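Local coordinates for EDD domain protein, DegV family (Ruminococcus gnavus, PDB 3JR7) that is of unknown function but belongs to the DegV family, whose members are thought to bind lipids, at residues I248-H253 and S275-D280; T144-K149 and E165-Y170; A96-V101 and M158-V163. One frame throughout, in Å; residues are numbered along the deposited sequence.

Contact 1 lies in the six-stranded mixed sheet that holds strands 248-253 and 275-280, and contact 3 sets the start of strand 98-103, an inner strand of the other mixed sheet, against the start of helix 160-173; their centres are about 25 Å apart and their nearest atoms about 15 Å. Contact 2 bridges them. Leu145 CD1 reaches Ala250 CB of contact 1 at 3.7 Å, and Phe277 CE2 meets Leu148 CD1 at 3.8 Å. Contacts 2 and 3, with centres about 12 Å apart, share helix 160-173. The polyether ligand bound in this crystal occupies a pocket whose 18 residues are spread between positions 47 and 295, the latter on strand 294-297 beside contact 1.

Contact 1: I248-H253 and S275-D280; sequences ILAIAH and SSFIVD
Leu249 and Ile251 of one strand exchange backbone hydrogen bonds with Ser275, Phe277 and Val279 of the other, and His253 completes the ladder. Leu249 N donates to Ser275 O (2.9 Å), Leu249 O accepts from Phe277 N, Ile251 N donates to Phe277 O, Ile251 O accepts from Val279 N, and His253 N donates to Val279 O. Leu249 and Ile251 thus each bond to the two residues flanking their partner, the parallel pattern; His253 pairs with Val279 here and with Thr281 just beyond. The strand axes differ by only 14°. CA-H groups add weak contacts, such as Ala252 CA to Val279 O at 3.2 Å.

Apolar packing occupies one face with Ile248, Ala250, Phe277, Ala252 and Val279. Phe277 holds CG between its backbone N and carbonyl carbon (chi1 65°), and its ring lies over the small Ala250: CB stands 4.0 Å from the ring centroid, a CH-pi contact. Ile248 CG2 meets the ring's edge at CE2 (3.8 Å), while Val279 CG2 touches Ala252 CB at 3.8 Å. Alanines keep this face low enough for Leu145 and Val141 of helix 141-155 to settle on it.

On the other face Ile251 CB meets Ile278 CG1 at 4.1 Å, and Leu249 CB lies near Ser276 CB. Helix 257-270 packs here, and Ser276 OG is hydrogen-bonded to Gln264 NE2.

Among the polar groups, the His253 ring and Asp280 carboxylate run side by side, planes 60° apart. His253 NE2 and Asp280 OD1 are 3.1 Å apart, but the angle is too poor for a hydrogen bond; Ile278 CG2 abuts the ring edge beside ND1.

Strand 248-253, helix 257-270 and strand 275-280 form a beta-alpha-beta crossover, placing 275-280 at the edge of this sheet in the chain.

Contact 2: T144-K149 and E165-Y170; sequences TLIALK and ESVECY
Tyr170 sets CG anti to its backbone N (chi1 175°) and Lys149 does the same (chi1 -174°), which places each CG on the side facing the other helix. The lysine chain then bends at chi2 and chi3, folding back so that Lys149 CE comes over one face of the ring, 4.0 Å from Tyr170 CG. It is therefore the methylene part of Lys149 that serves as the apolar surface here: its CG also lies 3.9 Å from Tyr170 CB and 4.0 Å from Val167 CG2. The ammonium group turns to Gln152 OE1, with which NZ is hydrogen-bonded.

The phenol reaches across to the far helix, and its hydroxyl ends against Leu145, with OH 3.3 Å from CB and 3.4 Å from CD1. A long, flat residue with a polar tip suits this place, because the buried OH has a hydrogen-bond partner in Gln174 NE2. Ile146 meets the ring from another direction. Its backbone N lies at the ring edge, 3.9 Å from CE2, and its CG1 is nearly as close to the same carbon. No hydrogen bond joins the two segments; shape and apolar contact do the work.

Val167, branched at CB and compact, packs beside the ring against Ile146 and Lys149. Its CG1 touches Ile146 CG2 at 3.7 Å, the two side chains crossing at about a right angle.

The two short segments run roughly antiparallel, at 151°, with axes 9.9 Å apart. Beyond this pair, helix 160-173 rests on Phe134 of strand 130-135 through Val167 and Glu168, while its exposed Cys169 has been seen in a disulfide with another chain. On the other flank, helix 141-155 lies on strand 275-280, where Thr144, Leu145 and Leu148 press against Phe277, and on Met36 of helix 34-39.

Contact 3: A96-V101 and M158-V163; sequences AERIYV and MTFEEV. With PO4 (phosphate ion), chain D.
Phe160 and Val163, at the start of helix 160-173, press on Arg98 and Tyr100 of strand 98-103. Just before the helix, Thr159 is the N-cap: its OG1 accepts from Glu162 N (3.1 Å), and Glu162 OE1 accepts from Thr159 N, at 2.9 Å. This reciprocal pair is a capping box: the threonine hydroxyl and the longer glutamate carboxylate can each reach an N-H at the start of the helix.

Phe160 N points to a phosphate ion, probably from the crystallisation liquor; the modelled bond is so short that its length is doubtful, but an anion at a helix N terminus is consistent with the partial positive charge there. Gln130 NE2 also binds the ion. The Phe160 side chain, CG anti to the backbone N (chi1 179°), lies against the strand. Its CB meets Arg98 CD at 3.8 Å, and Ile99 O lies in the plane of its ring edge. The sheet below is made of parallel neighbours here, strand 98-103 lying between 22-27 and 130-135, and Phe160 also rests on Gln130 and His132.

The Phe160 and Tyr100 rings, 30° from parallel with centroids 5.4 Å apart, are also offset and overlap little; Tyr100 CE1 touches Phe160 CE1. Tyr100 OH and Arg98 NE both bond to Glu154 OE2, which holds the polar ends together while Arg98 NH1 is salt-bridged to Asp19.

At Val163, CG1 lies 3.5 Å from Tyr100 CE1 and CG2 reaches Tyr100 OH at 3.4 Å, its side chain crossing the tyrosine at about a right angle and touching Val150 of helix 141-155.

Contact 1: I248-H253 and S275-D280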
loop_
_atom_site.group_PDB
_atom_site.type_symbol
_atom_site.label_atom_id
_atom_site.label_comp_id
_atom_site.label_asym_id
_atom_site.label_seq_id
_atom_site.Cartn_x
_atom_site.Cartn_y
_atom_site.Cartn_z
ATOM N N ILE A 248 12.866 -4.203 6.377
ATOM C CA ILE A 248 12.928 -2.863 5.857
ATOM C C ILE A 248 11.671 -2.157 6.376
ATOM O O ILE A 248 10.567 -2.720 6.362
ATOM C CB ILE A 248 12.985 -2.874 4.317
ATOM C CG1 ILE A 248 14.225 -3.656 3.841
ATOM C CG2 ILE A 248 12.948 -1.465 3.769
ATOM C CD1 ILE A 248 14.482 -3.588 2.285
ATOM N N LEU A 249 11.841 -0.939 6.885
ATOM C CA LEU A 249 10.718 -0.167 7.344
ATOM C C LEU A 249 10.387 0.892 6.297
ATOM O O LEU A 249 11.263 1.538 5.751
ATOM C CB LEU A 249 11.020 0.464 8.709
ATOM C CG LEU A 249 9.829 1.228 9.279
ATOM C CD1 LEU A 249 9.605 0.883 10.784
ATOM C CD2 LEU A 249 10.052 2.700 9.028
ATOM N N ALA A 250 9.111 1.058 6.014
ATOM C CA ALA A 250 8.667 2.003 5.018
ATOM C C ALA A 250 7.716 2.985 5.618
ATOM O O ALA A 250 6.860 2.639 6.455
ATOM C CB ALA A 250 8.018 1.285 3.790
ATOM N N ILE A 251 7.856 4.229 5.173
ATOM C CA ILE A 251 6.976 5.318 5.579
ATOM C C ILE A 251 6.451 6.069 4.352
ATOM O O ILE A 251 7.222 6.525 3.528
ATOM C CB ILE A 251 7.693 6.316 6.506
ATOM C CG1 ILE A 251 8.193 5.627 7.766
ATOM C CG2 ILE A 251 6.771 7.465 6.908
ATOM C CD1 ILE A 251 9.316 6.368 8.441
ATOM N N ALA A 252 5.143 6.185 4.216
ATOM C CA ALA A 252 4.577 7.031 3.200
ATOM C C ALA A 252 3.916 8.205 3.880
ATOM O O ALA A 252 3.313 8.057 4.954
ATOM C CB ALA A 252 3.563 6.268 2.346
ATOM N N HIS A 253 4.029 9.377 3.258
ATOM C CA HIS A 253 3.443 10.602 3.791
ATOM C C HIS A 253 2.735 11.333 2.681
ATOM O O HIS A 253 3.117 11.220 1.504
ATOM C CB HIS A 253 4.519 11.497 4.421
ATOM C CG HIS A 253 5.362 12.201 3.411
ATOM N ND1 HIS A 253 6.484 11.639 2.847
ATOM C CD2 HIS A 253 5.210 13.407 2.823
ATOM C CE1 HIS A 253 7.008 12.489 1.976
ATOM N NE2 HIS A 253 6.247 13.559 1.933
ATOM N N SER A 275 16.994 -1.345 7.106
ATOM C CA SER A 275 17.014 -0.059 6.462
ATOM C C SER A 275 15.592 0.480 6.456
ATOM O O SER A 275 14.627 -0.238 6.784
ATOM C CB SER A 275 17.529 -0.165 5.007
ATOM O OG SER A 275 16.677 -0.978 4.209
ATOM N N SER A 276 15.466 1.748 6.087
ATOM C CA SER A 276 14.148 2.335 5.922
ATOM C C SER A 276 14.120 3.349 4.788
ATOM O O SER A 276 15.157 3.868 4.353
ATOM C CB SER A 276 13.676 2.984 7.232
ATOM O OG SER A 276 14.453 4.146 7.524
ATOM N N PHE A 277 12.918 3.644 4.325
ATOM C CA PHE A 277 12.769 4.663 3.379
ATOM C C PHE A 277 11.444 5.347 3.513
ATOM O O PHE A 277 10.504 4.799 4.108
ATOM C CB PHE A 277 12.943 4.083 1.977
ATOM C CG PHE A 277 11.889 3.101 1.589
ATOM C CD1 PHE A 277 10.696 3.533 1.019
ATOM C CD2 PHE A 277 12.097 1.744 1.765
ATOM C CE1 PHE A 277 9.714 2.625 0.649
ATOM C CE2 PHE A 277 11.100 0.805 1.350
ATOM C CZ PHE A 277 9.924 1.264 0.819
ATOM N N ILE A 278 11.381 6.551 2.924
ATOM C CA ILE A 278 10.208 7.409 2.931
ATOM C C ILE A 278 9.778 7.699 1.507
ATOM O O ILE A 278 10.636 7.961 0.641
ATOM C CB ILE A 278 10.532 8.764 3.643
ATOM C CG1 ILE A 278 10.870 8.545 5.132
ATOM C CG2 ILE A 278 9.397 9.716 3.510
ATOM C CD1 ILE A 278 11.356 9.831 5.863
ATOM N N VAL A 279 8.483 7.663 1.246
ATOM C CA VAL A 279 7.926 7.988 -0.077
ATOM C C VAL A 279 6.714 8.866 0.028
ATOM O O VAL A 279 6.012 8.859 1.053
ATOM C CB VAL A 279 7.465 6.753 -0.881
ATOM C CG1 VAL A 279 8.615 6.027 -1.336
ATOM C CG2 VAL A 279 6.466 5.858 -0.046
ATOM N N ASP A 280 6.457 9.593 -1.057
ATOM C CA ASP A 280 5.238 10.353 -1.226
ATOM C C ASP A 280 4.128 9.404 -1.555
ATOM O O ASP A 280 4.326 8.451 -2.310
ATOM C CB ASP A 280 5.355 11.380 -2.351
ATOM C CG ASP A 280 6.359 12.477 -2.016
ATOM O OD1 ASP A 280 6.021 13.325 -1.196
ATOM O OD2 ASP A 280 7.493 12.413 -2.505
#

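Contact 2: T144-K149 and E165-Y170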
loop_
_atom_site.group_PDB
_atom_site.type_symbol
_atom_site.label_atom_id
_atom_site.label_comp_id
_atom_site.label_asym_id
_atom_site.label_seq_id
_atom_site.Cartn_x
_atom_site.Cartn_y
_atom_site.Cartn_z
ATOM N N THR A 144 4.412 -1.959 -1.539
ATOM C CA THR A 144 5.752 -1.636 -1.965
ATOM C C THR A 144 6.717 -2.637 -1.360
ATOM O O THR A 144 7.550 -3.244 -2.065
ATOM C CB THR A 144 6.160 -0.224 -1.485
ATOM O OG1 THR A 144 5.155 0.733 -1.858
ATOM C CG2 THR A 144 7.493 0.156 -2.044
ATOM N N LEU A 145 6.584 -2.833 -0.060
ATOM C CA LEU A 145 7.503 -3.727 0.650
ATOM C C LEU A 145 7.374 -5.188 0.182
ATOM O O LEU A 145 8.372 -5.886 0.044
ATOM C CB LEU A 145 7.315 -3.632 2.163
ATOM C CG LEU A 145 7.962 -2.437 2.847
ATOM C CD1 LEU A 145 7.488 -2.350 4.304
ATOM C CD2 LEU A 145 9.471 -2.483 2.745
ATOM N N ILE A 146 6.158 -5.614 -0.102
ATOM C CA ILE A 146 5.905 -6.952 -0.673
ATOM C C ILE A 146 6.590 -7.112 -2.064
ATOM O O ILE A 146 7.289 -8.090 -2.282
ATOM C CB ILE A 146 4.384 -7.244 -0.755
ATOM C CG1 ILE A 146 3.778 -7.317 0.673
ATOM C CG2 ILE A 146 4.093 -8.561 -1.489
ATOM C CD1 ILE A 146 2.263 -7.199 0.687
ATOM N N ALA A 147 6.449 -6.107 -2.933
ATOM C CA ALA A 147 7.117 -6.072 -4.228
ATOM C C ALA A 147 8.640 -6.206 -4.068
ATOM O O ALA A 147 9.277 -6.987 -4.816
ATOM C CB ALA A 147 6.789 -4.780 -5.011
ATOM N N LEU A 148 9.213 -5.458 -3.113
ATOM C CA LEU A 148 10.659 -5.555 -2.789
ATOM C C LEU A 148 11.066 -6.961 -2.339
ATOM O O LEU A 148 12.132 -7.494 -2.703
ATOM C CB LEU A 148 11.074 -4.504 -1.735
ATOM C CG LEU A 148 11.126 -3.054 -2.221
ATOM C CD1 LEU A 148 11.328 -2.042 -1.145
ATOM C CD2 LEU A 148 12.252 -2.891 -3.337
ATOM N N LYS A 149 10.208 -7.580 -1.550
ATOM C CA LYS A 149 10.470 -8.932 -1.095
ATOM C C LYS A 149 10.462 -9.951 -2.252
ATOM O O LYS A 149 11.290 -10.848 -2.285
ATOM C CB LYS A 149 9.437 -9.323 -0.008
ATOM C CG LYS A 149 9.665 -10.675 0.688
ATOM C CD LYS A 149 11.080 -10.800 1.326
ATOM C CE LYS A 149 11.212 -10.084 2.622
ATOM N NZ LYS A 149 12.536 -10.346 3.354
ATOM N N GLU A 165 5.827 -18.907 -1.418
ATOM C CA GLU A 165 5.838 -19.228 0.003
ATOM C C GLU A 165 6.529 -18.153 0.844
ATOM O O GLU A 165 5.992 -17.763 1.900
ATOM C CB GLU A 165 6.452 -20.610 0.255
ATOM C CG GLU A 165 6.560 -20.986 1.747
ATOM C CD GLU A 165 7.073 -22.418 2.000
ATOM O OE1 GLU A 165 7.811 -22.923 1.150
ATOM O OE2 GLU A 165 6.792 -22.998 3.068
ATOM N N SER A 166 7.716 -17.694 0.431
ATOM C CA SER A 166 8.480 -16.718 1.235
ATOM C C SER A 166 7.747 -15.396 1.355
ATOM O O SER A 166 7.758 -14.757 2.422
ATOM C CB SER A 166 9.889 -16.446 0.691
ATOM O OG SER A 166 10.589 -17.671 0.623
ATOM N N VAL A 167 7.096 -14.991 0.270
ATOM C CA VAL A 167 6.392 -13.728 0.261
ATOM C C VAL A 167 5.097 -13.803 1.055
ATOM O O VAL A 167 4.772 -12.867 1.760
ATOM C CB VAL A 167 6.146 -13.239 -1.170
ATOM C CG1 VAL A 167 5.213 -12.030 -1.166
ATOM C CG2 VAL A 167 7.526 -12.922 -1.856
ATOM N N GLU A 168 4.346 -14.900 0.930
ATOM C CA GLU A 168 3.169 -15.080 1.760
ATOM C C GLU A 168 3.546 -15.066 3.246
ATOM O O GLU A 168 2.790 -14.513 4.048
ATOM C CB GLU A 168 2.330 -16.320 1.371
ATOM C CG GLU A 168 1.658 -16.220 -0.012
ATOM C CD GLU A 168 0.400 -15.276 -0.091
ATOM O OE1 GLU A 168 0.028 -14.694 1.004
ATOM O OE2 GLU A 168 -0.221 -15.170 -1.239
ATOM N N CYS A 169 4.701 -15.634 3.606
ATOM C CA CYS A 169 5.189 -15.570 4.991
ATOM C C CYS A 169 5.458 -14.104 5.377
ATOM O O CYS A 169 5.015 -13.627 6.419
ATOM C CB CYS A 169 6.471 -16.405 5.184
ATOM S SG CYS A 169 7.287 -16.146 6.822
ATOM N N TYR A 170 6.189 -13.406 4.532
ATOM C CA TYR A 170 6.420 -11.992 4.767
ATOM C C TYR A 170 5.105 -11.216 4.993
ATOM O O TYR A 170 5.018 -10.393 5.929
ATOM C CB TYR A 170 7.252 -11.353 3.636
ATOM C CG TYR A 170 7.367 -9.847 3.857
ATOM C CD1 TYR A 170 8.015 -9.352 4.985
ATOM C CD2 TYR A 170 6.782 -8.934 2.991
ATOM C CE1 TYR A 170 8.075 -7.989 5.245
ATOM C CE2 TYR A 170 6.867 -7.560 3.226
ATOM C CZ TYR A 170 7.502 -7.103 4.365
ATOM O OH TYR A 170 7.559 -5.760 4.652
#

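Contact 3: A96-V101 and M158-V163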
loop_
_atom_site.group_PDB
_atom_site.type_symbol
_atom_site.label_atom_id
_atom_site.label_comp_id
_atom_site.label_asym_id
_atom_site.label_seq_id
_atom_site.Cartn_x
_atom_site.Cartn_y
_atom_site.Cartn_z
ATOM N N ALA A 96 7.913 -12.377 -19.762
ATOM C CA ALA A 96 8.381 -12.847 -18.452
ATOM C C ALA A 96 7.733 -14.179 -18.149
ATOM O O ALA A 96 6.509 -14.342 -18.276
ATOM C CB ALA A 96 8.077 -11.831 -17.298
ATOM N N GLU A 97 8.532 -15.120 -17.699
ATOM C CA GLU A 97 8.005 -16.438 -17.360
ATOM C C GLU A 97 7.150 -16.395 -16.092
ATOM O O GLU A 97 6.115 -17.056 -16.011
ATOM C CB GLU A 97 9.181 -17.402 -17.123
ATOM C CG GLU A 97 8.797 -18.792 -16.674
ATOM C CD GLU A 97 9.994 -19.661 -16.438
ATOM O OE1 GLU A 97 11.036 -19.157 -15.939
ATOM O OE2 GLU A 97 9.896 -20.856 -16.739
ATOM N N ARG A 98 7.593 -15.634 -15.103
ATOM C CA ARG A 98 6.944 -15.642 -13.798
ATOM C C ARG A 98 6.304 -14.290 -13.530
ATOM O O ARG A 98 6.962 -13.258 -13.598
ATOM C CB ARG A 98 7.972 -15.980 -12.717
ATOM C CG ARG A 98 8.724 -17.281 -13.001
ATOM C CD ARG A 98 9.723 -17.670 -11.936
ATOM N NE ARG A 98 10.844 -16.767 -11.882
ATOM C CZ ARG A 98 11.865 -16.713 -12.767
ATOM N NH1 ARG A 98 11.877 -17.516 -13.855
ATOM N NH2 ARG A 98 12.879 -15.847 -12.570
ATOM N N ILE A 99 5.013 -14.300 -13.220
ATOM C CA ILE A 99 4.261 -13.092 -12.929
ATOM C C ILE A 99 3.796 -13.068 -11.471
ATOM O O ILE A 99 3.115 -13.988 -11.003
ATOM C CB ILE A 99 3.037 -12.965 -13.819
ATOM C CG1 ILE A 99 3.461 -13.087 -15.300
ATOM C CG2 ILE A 99 2.300 -11.611 -13.517
ATOM C CD1 ILE A 99 4.351 -11.917 -15.826
ATOM N N TYR A 100 4.163 -12.005 -10.762
ATOM C CA TYR A 100 3.788 -11.824 -9.351
ATOM C C TYR A 100 2.944 -10.578 -9.298
ATOM O O TYR A 100 3.349 -9.559 -9.811
ATOM C CB TYR A 100 5.041 -11.628 -8.486
ATOM C CG TYR A 100 6.032 -12.750 -8.551
ATOM C CD1 TYR A 100 5.813 -13.935 -7.849
ATOM C CD2 TYR A 100 7.208 -12.623 -9.283
ATOM C CE1 TYR A 100 6.707 -14.981 -7.921
ATOM C CE2 TYR A 100 8.151 -13.670 -9.333
ATOM C CZ TYR A 100 7.877 -14.848 -8.648
ATOM O OH TYR A 100 8.763 -15.877 -8.670
ATOM N N VAL A 101 1.774 -10.640 -8.696
ATOM C CA VAL A 101 0.864 -9.493 -8.643
ATOM C C VAL A 101 0.665 -9.112 -7.174
ATOM O O VAL A 101 0.429 -9.996 -6.320
ATOM C CB VAL A 101 -0.484 -9.828 -9.319
ATOM C CG1 VAL A 101 -1.345 -8.542 -9.551
ATOM C CG2 VAL A 101 -0.265 -10.575 -10.641
HETATM N N MSE A 158 15.357 -18.258 -5.786
HETATM C CA MSE A 158 14.278 -19.159 -5.435
HETATM C C MSE A 158 13.525 -19.634 -6.677
HETATM O O MSE A 158 13.486 -18.945 -7.693
HETATM C CB MSE A 158 13.326 -18.504 -4.445
HETATM C CG MSE A 158 13.967 -18.252 -3.145
HETATM SE SE MSE A 158 12.722 -17.700 -1.812
HETATM C CE MSE A 158 12.777 -19.190 -0.559
ATOM N N THR A 159 12.922 -20.811 -6.595
ATOM C CA THR A 159 11.923 -21.203 -7.590
ATOM C C THR A 159 10.677 -20.316 -7.449
ATOM O O THR A 159 10.484 -19.633 -6.431
ATOM C CB THR A 159 11.484 -22.645 -7.394
ATOM O OG1 THR A 159 10.783 -22.736 -6.143
ATOM C CG2 THR A 159 12.741 -23.584 -7.373
ATOM N N PHE A 160 9.832 -20.341 -8.459
ATOM C CA PHE A 160 8.516 -19.643 -8.392
ATOM C C PHE A 160 7.735 -19.966 -7.106
ATOM O O PHE A 160 7.336 -19.053 -6.367
ATOM C CB PHE A 160 7.699 -19.967 -9.631
ATOM C CG PHE A 160 6.307 -19.315 -9.669
ATOM C CD1 PHE A 160 6.160 -17.960 -9.883
ATOM C CD2 PHE A 160 5.175 -20.079 -9.527
ATOM C CE1 PHE A 160 4.906 -17.375 -9.923
ATOM C CE2 PHE A 160 3.903 -19.513 -9.564
ATOM C CZ PHE A 160 3.771 -18.133 -9.758
ATOM N N GLU A 161 7.534 -21.247 -6.813
ATOM C CA GLU A 161 6.779 -21.609 -5.611
ATOM C C GLU A 161 7.480 -21.217 -4.326
ATOM O O GLU A 161 6.795 -20.905 -3.373
ATOM C CB GLU A 161 6.406 -23.075 -5.589
ATOM C CG GLU A 161 5.551 -23.447 -6.799
ATOM C CD GLU A 161 4.085 -23.142 -6.569
ATOM O OE1 GLU A 161 3.516 -23.427 -5.461
ATOM O OE2 GLU A 161 3.470 -22.636 -7.524
ATOM N N GLU A 162 8.811 -21.238 -4.299
ATOM C CA GLU A 162 9.552 -20.740 -3.136
ATOM C C GLU A 162 9.359 -19.231 -2.904
ATOM O O GLU A 162 9.184 -18.780 -1.762
ATOM C CB GLU A 162 11.044 -21.070 -3.191
ATOM C CG GLU A 162 11.372 -22.544 -2.871
ATOM C CD GLU A 162 12.756 -22.994 -3.337
ATOM O OE1 GLU A 162 13.391 -22.246 -4.101
ATOM O OE2 GLU A 162 13.202 -24.119 -2.955
ATOM N N VAL A 163 9.362 -18.466 -3.978
ATOM C CA VAL A 163 9.092 -17.041 -3.870
ATOM C C VAL A 163 7.671 -16.859 -3.307
ATOM O O VAL A 163 7.458 -16.058 -2.383
ATOM C CB VAL A 163 9.219 -16.313 -5.225
ATOM C CG1 VAL A 163 8.764 -14.808 -5.095
ATOM C CG2 VAL A 163 10.649 -16.437 -5.841
HETATM P P PO4 D . 10.383 -22.464 -11.528
HETATM O O1 PO4 D . 10.005 -21.662 -12.791
HETATM O O2 PO4 D . 10.735 -21.487 -10.443
HETATM O O3 PO4 D . 9.213 -23.263 -11.033
HETATM O O4 PO4 D . 11.502 -23.471 -11.747
#